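PDB 5JGF: vacuolar aminopeptidase 1 from Saccharomyces cerevisiae, which removes N-terminal amino acids from peptides and proteins in the yeast vacuole, working as a zinc-dependent homododecamer of the M18 peptidase family. Local coordinates for residues R220-L225 and S231-M236; A151-T156 and M236-F241; G136-K141 and K224-E229. All coordinates share one frame; numbering follows the deposited sequence.

Contact 1. Residues R220-L225 and S231-M236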
loop_
_atom_site.group_PDB
_atom_site.type_symbol
_atom_site.label_atom_id
_atom_site.label_comp_id
_atom_site.label_asym_id
_atom_site.label_seq_id
_atom_site.Cartn_x
_atom_site.Cartn_y
_atom_site.Cartn_z
ATOM N N ARG D 220 -52.724 -15.508 4.913
ATOM C CA ARG D 220 -54.062 -15.140 5.377
ATOM C C ARG D 220 -54.367 -13.684 5.047
ATOM O O ARG D 220 -55.481 -13.345 4.642
ATOM C CB ARG D 220 -54.182 -15.350 6.888
ATOM C CG ARG D 220 -54.200 -16.808 7.318
ATOM C CD ARG D 220 -54.040 -16.933 8.826
ATOM N NE ARG D 220 -54.166 -18.316 9.274
ATOM C CZ ARG D 220 -53.778 -18.756 10.467
ATOM N NH1 ARG D 220 -53.232 -17.921 11.343
ATOM N NH2 ARG D 220 -53.935 -20.034 10.784
ATOM N N TYR D 221 -53.364 -12.828 5.212
ATOM C CA TYR D 221 -53.529 -11.407 4.946
ATOM C C TYR D 221 -53.846 -11.092 3.482
ATOM O O TYR D 221 -54.809 -10.376 3.199
ATOM C CB TYR D 221 -52.278 -10.640 5.395
ATOM C CG TYR D 221 -52.374 -9.148 5.172
ATOM C CD1 TYR D 221 -51.641 -8.525 4.162
ATOM C CD2 TYR D 221 -53.231 -8.365 5.944
ATOM C CE1 TYR D 221 -51.764 -7.159 3.922
ATOM C CE2 TYR D 221 -53.363 -7.000 5.712
ATOM C CZ TYR D 221 -52.629 -6.404 4.699
ATOM O OH TYR D 221 -52.784 -5.062 4.450
ATOM N N VAL D 222 -53.056 -11.618 2.552
ATOM C CA VAL D 222 -53.307 -11.340 1.139
ATOM C C VAL D 222 -54.569 -12.036 0.630
ATOM O O VAL D 222 -55.206 -11.560 -0.305
ATOM C CB VAL D 222 -52.102 -11.733 0.250
ATOM C CG1 VAL D 222 -50.878 -10.913 0.651
ATOM C CG2 VAL D 222 -51.817 -13.212 0.366
ATOM N N ALA D 223 -54.928 -13.157 1.247
ATOM C CA ALA D 223 -56.135 -13.878 0.854
ATOM C C ALA D 223 -57.322 -13.006 1.252
ATOM O O ALA D 223 -58.283 -12.860 0.497
ATOM C CB ALA D 223 -56.205 -15.223 1.567
ATOM N N LYS D 224 -57.238 -12.418 2.440
ATOM C CA LYS D 224 -58.291 -11.540 2.939
ATOM C C LYS D 224 -58.443 -10.316 2.033
ATOM O O LYS D 224 -59.559 -9.916 1.700
ATOM C CB LYS D 224 -57.967 -11.087 4.366
ATOM C CG LYS D 224 -58.978 -10.109 4.947
ATOM C CD LYS D 224 -58.538 -9.600 6.317
ATOM C CE LYS D 224 -59.507 -8.547 6.833
ATOM N NZ LYS D 224 -59.100 -7.979 8.153
ATOM N N LEU D 225 -57.319 -9.725 1.635
ATOM C CA LEU D 225 -57.349 -8.556 0.761
ATOM C C LEU D 225 -58.023 -8.871 -0.574
ATOM O O LEU D 225 -58.784 -8.059 -1.102
ATOM C CB LEU D 225 -55.932 -8.044 0.490
ATOM C CG LEU D 225 -55.143 -7.417 1.643
ATOM C CD1 LEU D 225 -53.769 -6.992 1.142
ATOM C CD2 LEU D 225 -55.896 -6.217 2.193
ATOM N N SER D 231 -56.423 -21.705 0.931
ATOM C CA SER D 231 -56.303 -22.940 0.157
ATOM C C SER D 231 -56.377 -22.688 -1.346
ATOM O O SER D 231 -55.872 -23.479 -2.144
ATOM C CB SER D 231 -57.410 -23.921 0.552
ATOM O OG SER D 231 -58.690 -23.389 0.248
ATOM N N GLU D 232 -57.000 -21.579 -1.728
ATOM C CA GLU D 232 -57.158 -21.244 -3.136
ATOM C C GLU D 232 -55.955 -20.535 -3.759
ATOM O O GLU D 232 -55.867 -20.421 -4.980
ATOM C CB GLU D 232 -58.425 -20.404 -3.316
ATOM C CG GLU D 232 -59.660 -21.077 -2.724
ATOM C CD GLU D 232 -60.923 -20.251 -2.875
ATOM O OE1 GLU D 232 -60.926 -19.076 -2.453
ATOM O OE2 GLU D 232 -61.920 -20.785 -3.406
ATOM N N LEU D 233 -55.030 -20.064 -2.928
ATOM C CA LEU D 233 -53.842 -19.377 -3.436
ATOM C C LEU D 233 -52.869 -20.366 -4.075
ATOM O O LEU D 233 -52.494 -21.361 -3.453
ATOM C CB LEU D 233 -53.135 -18.632 -2.302
ATOM C CG LEU D 233 -53.920 -17.559 -1.542
ATOM C CD1 LEU D 233 -53.049 -17.011 -0.419
ATOM C CD2 LEU D 233 -54.343 -16.440 -2.487
ATOM N N ILE D 234 -52.460 -20.090 -5.314
ATOM C CA ILE D 234 -51.522 -20.959 -6.031
ATOM C C ILE D 234 -50.148 -20.333 -6.274
ATOM O O ILE D 234 -49.139 -21.036 -6.270
ATOM C CB ILE D 234 -52.107 -21.415 -7.392
ATOM C CG1 ILE D 234 -52.931 -22.682 -7.189
ATOM C CG2 ILE D 234 -51.001 -21.686 -8.398
ATOM C CD1 ILE D 234 -54.396 -22.443 -7.251
ATOM N N GLN D 235 -50.116 -19.024 -6.506
ATOM C CA GLN D 235 -48.861 -18.304 -6.735
ATOM C C GLN D 235 -49.069 -16.806 -6.567
ATOM O O GLN D 235 -50.201 -16.329 -6.502
ATOM C CB GLN D 235 -48.314 -18.572 -8.143
ATOM C CG GLN D 235 -47.185 -19.600 -8.204
ATOM C CD GLN D 235 -46.079 -19.315 -7.200
ATOM O OE1 GLN D 235 -45.842 -18.163 -6.830
ATOM N NE2 GLN D 235 -45.390 -20.363 -6.761
ATOM N N MET D 236 -47.969 -16.065 -6.487
ATOM C CA MET D 236 -48.058 -14.621 -6.341
ATOM C C MET D 236 -46.784 -13.905 -6.753
ATOM O O MET D 236 -45.693 -14.469 -6.711
ATOM C CB MET D 236 -48.430 -14.250 -4.902
ATOM C CG MET D 236 -47.653 -14.987 -3.838
ATOM S SD MET D 236 -48.245 -14.589 -2.170
ATOM C CE MET D 236 -46.697 -14.160 -1.415
#
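Leu233 is the residue that presses against helix 216-226, meeting Val222 and Ala223. The strand starts just after Glu232, whose OE1 takes the backbone N of Glu229 and a salt bridge from Lys142, so the connection from the helix is pinned before the strand sets out. Next, Leu233 CG lies anti to its carbonyl carbon (chi1 -59°), and the extended side chain carries CD1 to the helix, where it lies 4.1 Å from Val222 CG2 and 4.1 Å from Ala223 CB, one methyl touching two consecutive residues. Ile234 and Gln235 both pair with Leu139 of strand 132-140, a classic beta bulge. Gln235 OE1 accepts from Met236 N at 3.0 Å (N-H...O angle 152°), with the donor tilted 28° from the carbonyl plane, while its NE2 bonds Glu390 of a second subunit. Past the bulge Met236 turns back toward the helix, and its SD approaches Val222 CG2 to 4.6 Å, a looser fit. Leu138 of strand 132-140 touches Val222, Leu233 and Met236 alike. No hydrogen bond crosses: the contact is apolar, of buried methyl groups, while the bonds of Glu232 and Gln235 reach other parts of the fold and a second subunit.

Contact 2. Residues A151-T156 and M236-F241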
loop_
_atom_site.group_PDB
_atom_site.type_symbol
_atom_site.label_atom_id
_atom_site.label_comp_id
_atom_site.label_asym_id
_atom_site.label_seq_id
_atom_site.Cartn_x
_atom_site.Cartn_y
_atom_site.Cartn_z
ATOM N N ALA D 151 -55.925 -11.784 -9.162
ATOM C CA ALA D 151 -56.457 -10.735 -8.315
ATOM C C ALA D 151 -55.301 -9.835 -7.919
ATOM O O ALA D 151 -54.172 -10.298 -7.762
ATOM C CB ALA D 151 -57.103 -11.333 -7.073
ATOM N N LEU D 152 -55.584 -8.546 -7.781
ATOM C CA LEU D 152 -54.567 -7.586 -7.379
ATOM C C LEU D 152 -54.849 -7.169 -5.946
ATOM O O LEU D 152 -56.004 -6.942 -5.575
ATOM C CB LEU D 152 -54.603 -6.364 -8.296
ATOM C CG LEU D 152 -53.545 -6.268 -9.402
ATOM C CD1 LEU D 152 -53.275 -7.624 -10.043
ATOM C CD2 LEU D 152 -54.016 -5.257 -10.425
ATOM N N VAL D 153 -53.797 -7.084 -5.138
ATOM C CA VAL D 153 -53.938 -6.682 -3.744
ATOM C C VAL D 153 -53.007 -5.512 -3.440
ATOM O O VAL D 153 -52.035 -5.280 -4.159
ATOM C CB VAL D 153 -53.643 -7.859 -2.790
ATOM C CG1 VAL D 153 -54.701 -8.944 -2.972
ATOM C CG2 VAL D 153 -52.254 -8.426 -3.068
ATOM N N ASP D 154 -53.311 -4.780 -2.374
ATOM C CA ASP D 154 -52.529 -3.610 -1.996
ATOM C C ASP D 154 -52.816 -3.294 -0.530
ATOM O O ASP D 154 -53.962 -3.040 -0.161
ATOM C CB ASP D 154 -52.945 -2.440 -2.890
ATOM C CG ASP D 154 -52.242 -1.148 -2.543
ATOM O OD1 ASP D 154 -52.644 -0.099 -3.096
ATOM O OD2 ASP D 154 -51.294 -1.173 -1.733
ATOM N N SER D 155 -51.781 -3.306 0.305
ATOM C CA SER D 155 -51.958 -3.044 1.734
ATOM C C SER D 155 -52.132 -1.571 2.083
ATOM O O SER D 155 -52.589 -1.244 3.178
ATOM C CB SER D 155 -50.773 -3.607 2.531
ATOM O OG SER D 155 -49.603 -2.830 2.329
ATOM N N THR D 156 -51.760 -0.686 1.161
ATOM C CA THR D 156 -51.868 0.754 1.392
ATOM C C THR D 156 -53.203 1.091 2.056
ATOM O O THR D 156 -54.250 0.614 1.625
ATOM C CB THR D 156 -51.764 1.526 0.064
ATOM O OG1 THR D 156 -50.564 1.135 -0.619
ATOM C CG2 THR D 156 -51.732 3.029 0.314
ATOM N N MET D 236 -47.969 -16.065 -6.487
ATOM C CA MET D 236 -48.058 -14.621 -6.341
ATOM C C MET D 236 -46.784 -13.905 -6.753
ATOM O O MET D 236 -45.693 -14.469 -6.711
ATOM C CB MET D 236 -48.430 -14.250 -4.902
ATOM C CG MET D 236 -47.653 -14.987 -3.838
ATOM S SD MET D 236 -48.245 -14.589 -2.170
ATOM C CE MET D 236 -46.697 -14.160 -1.415
ATOM N N ASP D 237 -46.954 -12.659 -7.177
ATOM C CA ASP D 237 -45.861 -11.795 -7.612
ATOM C C ASP D 237 -46.137 -10.489 -6.878
ATOM O O ASP D 237 -46.886 -9.641 -7.362
ATOM C CB ASP D 237 -45.933 -11.587 -9.130
ATOM C CG ASP D 237 -44.806 -10.717 -9.662
ATOM O OD1 ASP D 237 -44.009 -10.198 -8.854
ATOM O OD2 ASP D 237 -44.727 -10.545 -10.900
ATOM N N LEU D 238 -45.543 -10.345 -5.696
ATOM C CA LEU D 238 -45.755 -9.161 -4.869
ATOM C C LEU D 238 -44.515 -8.287 -4.714
ATOM O O LEU D 238 -43.390 -8.789 -4.700
ATOM C CB LEU D 238 -46.244 -9.581 -3.477
ATOM C CG LEU D 238 -47.459 -10.518 -3.427
ATOM C CD1 LEU D 238 -47.825 -10.814 -1.973
ATOM C CD2 LEU D 238 -48.633 -9.875 -4.155
ATOM N N ASP D 239 -44.748 -6.980 -4.597
ATOM C CA ASP D 239 -43.696 -5.980 -4.416
ATOM C C ASP D 239 -43.820 -5.398 -3.018
ATOM O O ASP D 239 -44.859 -5.521 -2.366
ATOM C CB ASP D 239 -43.885 -4.751 -5.318
ATOM C CG ASP D 239 -43.777 -5.040 -6.790
ATOM O OD1 ASP D 239 -43.924 -4.061 -7.550
ATOM O OD2 ASP D 239 -43.551 -6.194 -7.193
ATOM N N LEU D 240 -42.748 -4.742 -2.589
ATOM C CA LEU D 240 -42.733 -3.994 -1.342
ATOM C C LEU D 240 -42.450 -2.610 -1.910
ATOM O O LEU D 240 -41.568 -2.457 -2.760
ATOM C CB LEU D 240 -41.601 -4.425 -0.412
ATOM C CG LEU D 240 -41.808 -5.726 0.357
ATOM C CD1 LEU D 240 -40.730 -5.817 1.433
ATOM C CD2 LEU D 240 -43.199 -5.751 1.005
ATOM N N PHE D 241 -43.200 -1.608 -1.468
ATOM C CA PHE D 241 -43.033 -0.257 -1.990
ATOM C C PHE D 241 -43.331 0.791 -0.928
ATOM O O PHE D 241 -43.981 0.501 0.073
ATOM C CB PHE D 241 -43.987 -0.071 -3.169
ATOM C CG PHE D 241 -45.383 -0.543 -2.877
ATOM C CD1 PHE D 241 -46.250 0.232 -2.111
ATOM C CD2 PHE D 241 -45.809 -1.795 -3.312
ATOM C CE1 PHE D 241 -47.526 -0.235 -1.778
ATOM C CE2 PHE D 241 -47.081 -2.274 -2.986
ATOM C CZ PHE D 241 -47.941 -1.492 -2.217
#
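The directions from Val153 to Thr156 and from Leu238 to Phe241 lie 17° apart, and the CA atoms of Val153 and Leu238 are 8.6 Å from each other. Strand 132-140 runs between them, antiparallel to both, so the two segments are next-but-one neighbours in the sheet and meet through side chains alone. Val153 CG2 reaches Leu238 CD2 at 4.0 Å, a plain methyl contact across the intervening strand. The chi1 of Phe241 (47°), which puts CG between the backbone N and the carbonyl carbon, carries the ring across to segment 151-156, where two oxygens lie at its edge near its plane. Asp154 OD2 stands 3.4 Å from Phe241 CZ, with carboxylate and ring planes 71° apart; Thr156 OG1 stands 3.5 Å from Phe241 CE1. The edge hydrogens, slightly positive, probably make this a favourable place for the two oxygens. Asp154 OD2 is gripped twice: by Thr156 OG1 at 2.7 Å on its syn side, and by Thr156 N at 3.0 Å from above the carboxylate plane, the latter forming an Asx turn. Helix 216-226 lies against Val153 through Leu225 and Ala226, strand 132-140 supplies Leu138 to Val153 and Ile134 to Leu238, and Pro23 touches both Asp154 and Phe241.

Contact 3. Residues G136-K141 and K224-E229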
loop_
_atom_site.group_PDB
_atom_site.type_symbol
_atom_site.label_atom_id
_atom_site.label_comp_id
_atom_site.label_asym_id
_atom_site.label_seq_id
_atom_site.Cartn_x
_atom_site.Cartn_y
_atom_site.Cartn_z
ATOM N N GLY D 136 -49.552 -6.459 -5.286
ATOM C CA GLY D 136 -49.199 -7.129 -6.517
ATOM C C GLY D 136 -50.266 -8.086 -6.995
ATOM O O GLY D 136 -51.441 -7.965 -6.635
ATOM N N ARG D 137 -49.839 -9.056 -7.793
ATOM C CA ARG D 137 -50.742 -10.036 -8.376
ATOM C C ARG D 137 -50.784 -11.375 -7.651
ATOM O O ARG D 137 -49.748 -11.943 -7.304
ATOM C CB ARG D 137 -50.343 -10.264 -9.836
ATOM C CG ARG D 137 -51.262 -11.185 -10.616
ATOM C CD ARG D 137 -50.729 -11.393 -12.025
ATOM N NE ARG D 137 -51.750 -11.933 -12.913
ATOM C CZ ARG D 137 -51.557 -12.212 -14.196
ATOM N NH1 ARG D 137 -52.552 -12.700 -14.924
ATOM N NH2 ARG D 137 -50.372 -12.008 -14.753
ATOM N N LEU D 138 -51.996 -11.866 -7.419
ATOM C CA LEU D 138 -52.188 -13.163 -6.782
ATOM C C LEU D 138 -52.874 -14.058 -7.798
ATOM O O LEU D 138 -53.788 -13.617 -8.493
ATOM C CB LEU D 138 -53.102 -13.062 -5.558
ATOM C CG LEU D 138 -52.686 -12.261 -4.328
ATOM C CD1 LEU D 138 -53.732 -12.478 -3.237
ATOM C CD2 LEU D 138 -51.312 -12.704 -3.838
ATOM N N LEU D 139 -52.419 -15.300 -7.903
ATOM C CA LEU D 139 -53.054 -16.252 -8.807
ATOM C C LEU D 139 -53.765 -17.233 -7.888
ATOM O O LEU D 139 -53.170 -17.740 -6.936
ATOM C CB LEU D 139 -52.019 -16.986 -9.664
ATOM C CG LEU D 139 -51.258 -16.163 -10.707
ATOM C CD1 LEU D 139 -50.356 -17.084 -11.520
ATOM C CD2 LEU D 139 -52.244 -15.445 -11.622
ATOM N N TYR D 140 -55.042 -17.485 -8.149
ATOM C CA TYR D 140 -55.790 -18.405 -7.308
ATOM C C TYR D 140 -56.726 -19.300 -8.105
ATOM O O TYR D 140 -56.985 -19.067 -9.286
ATOM C CB TYR D 140 -56.593 -17.634 -6.254
ATOM C CG TYR D 140 -57.710 -16.781 -6.814
ATOM C CD1 TYR D 140 -57.456 -15.515 -7.342
ATOM C CD2 TYR D 140 -59.026 -17.245 -6.821
ATOM C CE1 TYR D 140 -58.487 -14.730 -7.861
ATOM C CE2 TYR D 140 -60.061 -16.472 -7.339
ATOM C CZ TYR D 140 -59.788 -15.217 -7.855
ATOM O OH TYR D 140 -60.814 -14.451 -8.362
ATOM N N LYS D 141 -57.228 -20.331 -7.438
ATOM C CA LYS D 141 -58.139 -21.284 -8.053
ATOM C C LYS D 141 -59.251 -21.560 -7.052
ATOM O O LYS D 141 -59.016 -22.169 -6.010
ATOM C CB LYS D 141 -57.380 -22.570 -8.392
ATOM C CG LYS D 141 -58.212 -23.676 -9.015
ATOM C CD LYS D 141 -57.317 -24.715 -9.681
ATOM C CE LYS D 141 -56.341 -25.344 -8.697
ATOM N NZ LYS D 141 -55.421 -26.302 -9.372
ATOM N N LYS D 224 -57.238 -12.418 2.440
ATOM C CA LYS D 224 -58.291 -11.540 2.939
ATOM C C LYS D 224 -58.443 -10.316 2.033
ATOM O O LYS D 224 -59.559 -9.916 1.700
ATOM C CB LYS D 224 -57.967 -11.087 4.366
ATOM C CG LYS D 224 -58.978 -10.109 4.947
ATOM C CD LYS D 224 -58.538 -9.600 6.317
ATOM C CE LYS D 224 -59.507 -8.547 6.833
ATOM N NZ LYS D 224 -59.100 -7.979 8.153
ATOM N N LEU D 225 -57.319 -9.725 1.635
ATOM C CA LEU D 225 -57.349 -8.556 0.761
ATOM C C LEU D 225 -58.023 -8.871 -0.574
ATOM O O LEU D 225 -58.784 -8.059 -1.102
ATOM C CB LEU D 225 -55.932 -8.044 0.490
ATOM C CG LEU D 225 -55.143 -7.417 1.643
ATOM C CD1 LEU D 225 -53.769 -6.992 1.142
ATOM C CD2 LEU D 225 -55.896 -6.217 2.193
ATOM N N ALA D 226 -57.740 -10.052 -1.112
ATOM C CA ALA D 226 -58.300 -10.466 -2.394
ATOM C C ALA D 226 -59.709 -11.038 -2.264
ATOM O O ALA D 226 -60.454 -11.094 -3.244
ATOM C CB ALA D 226 -57.384 -11.493 -3.050
ATOM N N GLY D 227 -60.069 -11.463 -1.058
ATOM C CA GLY D 227 -61.387 -12.028 -0.844
ATOM C C GLY D 227 -61.474 -13.490 -1.246
ATOM O O GLY D 227 -62.492 -13.939 -1.773
ATOM N N VAL D 228 -60.402 -14.238 -1.006
ATOM C CA VAL D 228 -60.378 -15.658 -1.337
ATOM C C VAL D 228 -59.863 -16.443 -0.140
ATOM O O VAL D 228 -59.441 -15.858 0.858
ATOM C CB VAL D 228 -59.463 -15.945 -2.550
ATOM C CG1 VAL D 228 -59.942 -15.158 -3.760
ATOM C CG2 VAL D 228 -58.021 -15.588 -2.213
ATOM N N GLU D 229 -59.905 -17.768 -0.238
ATOM C CA GLU D 229 -59.429 -18.619 0.843
ATOM C C GLU D 229 -57.949 -18.928 0.631
ATOM O O GLU D 229 -57.478 -18.970 -0.505
ATOM C CB GLU D 229 -60.219 -19.931 0.881
ATOM C CG GLU D 229 -61.716 -19.760 1.091
ATOM C CD GLU D 229 -62.041 -18.998 2.359
ATOM O OE1 GLU D 229 -61.527 -19.380 3.431
ATOM O OE2 GLU D 229 -62.815 -18.021 2.285
#
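Tyr140 has its CG between the backbone N and the carbonyl carbon (chi1 67°), while Val228 holds CG1 anti to its own carbonyl carbon (chi1 -59°); together these torsions turn the face of the tyrosine ring to the valine methyl. Val228 CG1 lies 3.9 Å from the centroid of the Tyr140 ring and 14° off the ring normal, a CH-pi contact. Within that face the methyl is displaced toward the rim, on the side of Tyr140 CD2 and CE2, each at 3.8 Å. Two residues back along the strand, Leu138 extends toward the helix and sets CD1 3.8 Å from Ala226 CB, methyl to methyl. Between Ala226 and Val228 the helix stops in a Schellman motif. Gly227, with positive phi, is the C-prime residue: Val228 N bonds back to Ala223 O, and Gly227 N makes a weak bond to Lys224 O. This reversal brings Val228 back toward the sheet, so the helix end meets strand 132-140 at two points. The strand belongs to a six-stranded antiparallel sheet. Leu138 and Tyr140 face the helix, whereas Arg137 and Leu139 pack on Val384 and Val383 of a second subunit, which Lys141 also meets by a salt bridge to Glu391. Leu233 of strand 233-242 also touches Val228. With an alanine at Tyr140 the ring is gone, and Val228 CG1 would probably lose the face it rests on, opening a gap between the helix end and the sheet.

From the N terminus, residues 136-141 open contact 3 and 151-156 open contact 2, on successive strands. The chain then makes a long excursion before helix 216-226, where 220-225 opens contact 1 and 224-229, overlapping it at Lys224 and Leu225, closes contact 3 after 82 intervening residues. Contact 1 closes after only five intervening residues at 231-236. Strand 233-242 continues through Met236, common to contacts 1 and 2, and closes contact 2 last. Contact 1 is thus nested inside contact 2, whereas contacts 2 and 3 cross. Contacts 1 and 3 fasten the helix to two neighbouring strands; contact 2 joins the strands flanking 132-140, so helix 216-226 lies on one face of the sheet formed by strands 149-154, 132-140 and 233-242.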